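Local structure of acetohydroxyacid synthase small subunit Related (Bacteroides thetaiotaomicron, 2F06) at the interface of chains A and B. The protein is of unproven function but, as a protein built from paired ACT domains, probably senses amino acids, and is seen here with bound histidine. Sequence-based numbering; all coordinates share one arbitrary frame. Chains: chain A/B, conserved hypothetical protein.

Contact 1: the interface of chains A and B. Residues chain A 34-38, 106; chain B 86, 103-105.
A:Leu37 and B:Ser105 pair as neighbouring strands, A 34-41 running antiparallel to B 102-108, and exchange two backbone hydrogen bonds. A:Leu37 N gives to B:Ser105 O at 2.9 Å, and B:Ser105 N returns to A:Leu37 O at 2.9 Å. The pairing continues into a bridge between A:Cys38 and B:Tyr104. The A:Leu37 side chain does most of the packing. Its CG lies between the backbone N and the carbonyl carbon (chi1 58°), which sends both methyls toward chain B. CD1 rests 3.8 Å from CG of the selenomethionine B:Met103, whose extended chain crosses it at a slant. CD2 meets B:Leu86 CD2 tip to tip at 3.9 Å, tying the strand to helix 85-95. The modelled approach of A:Leu37 CD1 to the B:Ser105 hydroxyl is too short to be trusted. The A:Phe106 ring comes in from a separate strand of chain A and brings its CE1 corner, rather than the middle of a face, over the B:Ser105 backbone, with CE1 3.4 Å from CA. The same CE1 touches the B:Tyr104 ring at CD2, 3.9 Å away. An alanine in place of A:Phe106 would probably leave this stretch of B:Ser105 backbone uncovered and take away one carbon contact of the B:Tyr104 ring, which might then turn more easily. Packing falls away toward the start of the A strand: A:Ser35 and A:Ala36 lose essentially no surface to chain B, and A:Leu34 reaches B:Leu86 CD2 with CD1 at 4.2 Å, barely touching. The strand pairing thus joins the two chains' sheets across the interface. Because B:Leu86 and B:Ser105 also line the histidine pocket, the contact may link ligand binding to the pairing of the chains, if this pair is the biological one; the structure alone does not show it.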
loop_
_atom_site.group_PDB
_atom_site.type_symbol
_atom_site.label_atom_id
_atom_site.label_comp_id
_atom_site.label_asym_id
_atom_site.label_seq_id
_atom_site.Cartn_x
_atom_site.Cartn_y
_atom_site.Cartn_z
ATOM N N LEU A 34 -1.786 13.396 19.745
ATOM C CA LEU A 34 -1.080 12.658 18.714
ATOM C C LEU A 34 0.407 13.030 18.755
ATOM O O LEU A 34 0.743 14.182 18.699
ATOM C CB LEU A 34 -1.707 13.022 17.372
ATOM C CG LEU A 34 -3.183 12.614 17.113
ATOM C CD1 LEU A 34 -3.726 13.354 15.887
ATOM C CD2 LEU A 34 -3.282 11.146 16.826
ATOM N N SER A 35 1.295 12.053 18.838
ATOM C CA SER A 35 2.756 12.274 18.850
ATOM C C SER A 35 3.393 12.180 17.495
ATOM O O SER A 35 4.353 12.868 17.193
ATOM C CB SER A 35 3.408 11.198 19.702
ATOM O OG SER A 35 3.279 11.615 21.015
ATOM N N ALA A 36 2.865 11.255 16.724
ATOM C CA ALA A 36 3.450 10.824 15.453
ATOM C C ALA A 36 2.374 10.072 14.708
ATOM O O ALA A 36 1.680 9.195 15.275
ATOM C CB ALA A 36 4.646 9.902 15.657
ATOM N N LEU A 37 2.245 10.388 13.440
ATOM C CA LEU A 37 1.381 9.608 12.633
ATOM C C LEU A 37 1.870 9.567 11.191
ATOM O O LEU A 37 2.748 10.343 10.786
ATOM C CB LEU A 37 -0.046 10.108 12.745
ATOM C CG LEU A 37 -0.290 11.537 12.384
ATOM C CD1 LEU A 37 0.120 11.728 10.890
ATOM C CD2 LEU A 37 -1.779 11.836 12.679
ATOM N N CYS A 38 1.283 8.675 10.413
ATOM C CA CYS A 38 1.763 8.430 9.095
ATOM C C CYS A 38 0.560 7.725 8.502
ATOM O O CYS A 38 -0.049 6.833 9.115
ATOM C CB CYS A 38 2.989 7.511 9.198
ATOM S SG CYS A 38 3.543 7.072 7.673
ATOM N N PHE A 106 10.746 12.224 11.974
ATOM C CA PHE A 106 10.914 13.670 11.722
ATOM C C PHE A 106 12.151 14.088 12.513
ATOM O O PHE A 106 12.408 13.551 13.601
ATOM C CB PHE A 106 9.733 14.544 12.211
ATOM C CG PHE A 106 8.756 14.985 11.129
ATOM C CD1 PHE A 106 7.786 14.098 10.617
ATOM C CD2 PHE A 106 8.787 16.293 10.641
ATOM C CE1 PHE A 106 6.874 14.510 9.613
ATOM C CE2 PHE A 106 7.919 16.721 9.649
ATOM C CZ PHE A 106 6.929 15.822 9.132
ATOM N N LEU B 86 -4.549 19.334 15.095
ATOM C CA LEU B 86 -4.590 18.809 13.728
ATOM C C LEU B 86 -6.034 18.678 13.215
ATOM O O LEU B 86 -6.295 18.974 12.053
ATOM C CB LEU B 86 -3.872 17.454 13.632
ATOM C CG LEU B 86 -3.753 16.820 12.236
ATOM C CD1 LEU B 86 -3.139 17.780 11.151
ATOM C CD2 LEU B 86 -2.971 15.516 12.330
HETATM N N MSE B 103 -0.471 11.921 4.621
HETATM C CA MSE B 103 0.272 12.888 5.446
HETATM C C MSE B 103 1.134 12.095 6.374
HETATM O O MSE B 103 0.866 10.917 6.559
HETATM C CB MSE B 103 -0.702 13.786 6.257
HETATM C CG MSE B 103 -1.182 13.203 7.596
HETATM SE SE MSE B 103 -2.506 14.471 8.296
HETATM C CE MSE B 103 -3.628 13.295 9.469
ATOM N N TYR B 104 2.169 12.722 6.926
ATOM C CA TYR B 104 2.947 12.152 7.983
ATOM C C TYR B 104 3.378 13.308 8.857
ATOM O O TYR B 104 3.510 14.468 8.363
ATOM C CB TYR B 104 4.163 11.302 7.441
ATOM C CG TYR B 104 4.967 11.863 6.272
ATOM C CD1 TYR B 104 4.466 11.792 4.947
ATOM C CD2 TYR B 104 6.255 12.392 6.451
ATOM C CE1 TYR B 104 5.243 12.257 3.855
ATOM C CE2 TYR B 104 7.015 12.922 5.349
ATOM C CZ TYR B 104 6.505 12.818 4.062
ATOM O OH TYR B 104 7.215 13.269 2.968
ATOM N N SER B 105 3.579 13.043 10.157
ATOM C CA SER B 105 3.868 14.100 11.076
ATOM C C SER B 105 4.345 13.652 12.438
ATOM O O SER B 105 4.079 12.518 12.835
ATOM C CB SER B 105 2.610 14.939 11.261
ATOM O OG SER B 105 1.546 14.100 11.627
#

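Contact 2: the interface of chains A and B. Residues chain A 107-109; chain B 107-109.
A:Asn108 and B:Asn108 face each other across the two-fold, and their CB methylenes supply what little apolar surface the centre has. Each CB lies 3.6 Å from the opposite amide nitrogen, as A:Asn108 CB does from B:Asn108 ND2; there is no true hydrophobic core. In both chains CG stands anti to the backbone N (chi1 158°), carrying the amide away from its own strand and into the other chain. The two amides cross at a slant, their planes 68° apart. A:Asn108 ND2 and B:Asn108 ND2 are modelled 2.8 Å apart, a meeting of two donors that forms no hydrogen bond and makes the amide orientations doubtful. Turning one of these amides alone could pair a donor with an acceptor, at the cost of exact symmetry. Moving outward, A:Asn108 meets B:Asn109, and B:Asn108 meets A:Asn109, with the side chains at about a right angle but the amide planes only 7° apart. Here A:Asn108 ND2 lies 3.0 Å from B:Asn109 ND2, and the twin pair repeats this. As built, nitrogen again faces nitrogen; turned-over A:Asn109 and B:Asn109 amides could give hydrogen bonds, but the model does not settle this. On the rim, A:Asn109 and B:Asn109 follow strand 102-108 with a positive phi, entering the turn toward strand 111-118. A:Ala107 and B:Ala107 stay at the margin, hiding about 5 Å² or less each. The patch is a small polar meeting of two hairpin ends, in which A:Asn108 and B:Asn108 bury far more surface than their neighbours. It may help to bring the two turns together, though its bonding is uncertain.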
loop_
_atom_site.group_PDB
_atom_site.type_symbol
_atom_site.label_atom_id
_atom_site.label_comp_id
_atom_site.label_asym_id
_atom_site.label_seq_id
_atom_site.Cartn_x
_atom_site.Cartn_y
_atom_site.Cartn_z
ATOM N N ALA A 107 12.858 15.083 12.005
ATOM C CA ALA A 107 13.833 15.818 12.789
ATOM C C ALA A 107 13.136 16.712 13.822
ATOM O O ALA A 107 12.211 17.438 13.501
ATOM C CB ALA A 107 14.728 16.667 11.871
ATOM N N ASN A 108 13.624 16.651 15.059
ATOM C CA ASN A 108 13.170 17.484 16.178
ATOM C C ASN A 108 14.402 18.241 16.732
ATOM O O ASN A 108 15.181 17.749 17.571
ATOM C CB ASN A 108 12.403 16.600 17.198
ATOM C CG ASN A 108 12.344 17.187 18.595
ATOM O OD1 ASN A 108 13.171 16.853 19.457
ATOM N ND2 ASN A 108 11.361 18.037 18.848
ATOM N N ASN A 109 14.556 19.461 16.209
ATOM C CA ASN A 109 15.712 20.304 16.439
ATOM C C ASN A 109 17.047 19.565 16.251
ATOM O O ASN A 109 17.427 19.263 15.129
ATOM C CB ASN A 109 15.607 21.000 17.800
ATOM C CG ASN A 109 14.674 22.175 17.768
ATOM O OD1 ASN A 109 15.121 23.323 17.739
ATOM N ND2 ASN A 109 13.371 21.910 17.737
ATOM N N ALA B 107 5.242 15.358 16.540
ATOM C CA ALA B 107 5.360 16.459 17.478
ATOM C C ALA B 107 6.828 16.863 17.662
ATOM O O ALA B 107 7.686 16.025 17.877
ATOM C CB ALA B 107 4.741 16.076 18.834
ATOM N N ASN B 108 7.079 18.168 17.592
ATOM C CA ASN B 108 8.392 18.779 17.827
ATOM C C ASN B 108 8.230 19.822 18.960
ATOM O O ASN B 108 7.855 20.992 18.758
ATOM C CB ASN B 108 8.955 19.319 16.484
ATOM C CG ASN B 108 10.006 20.400 16.651
ATOM O OD1 ASN B 108 9.693 21.599 16.601
ATOM N ND2 ASN B 108 11.256 20.000 16.821
ATOM N N ASN B 109 8.514 19.337 20.173
ATOM C CA ASN B 109 8.287 20.057 21.409
ATOM C C ASN B 109 6.888 20.688 21.495
ATOM O O ASN B 109 5.907 19.979 21.670
ATOM C CB ASN B 109 9.409 21.073 21.653
ATOM C CG ASN B 109 10.657 20.426 22.180
ATOM O OD1 ASN B 109 10.948 20.520 23.374
ATOM N ND2 ASN B 109 11.390 19.734 21.313
#

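Contact 1 and contact 2 have C-alpha centres about 11 Å apart and draw on the same element, strand 102-108, in both chains. In chain B residues 103-105 serve contact 1 and 107-108 serve contact 2; in chain A, A:Phe106 of contact 1 directly precedes A:Ala107 of contact 2. The two-fold repeats contact 1 with the chains exchanged, while contact 2 is symmetric in itself. One strand therefore joins a regular sheet-extending pairing to a polar meeting at the axis. Movement of the strand could be felt at both contacts, if this pairing, part of the four-copy deposited assembly, is the biological one.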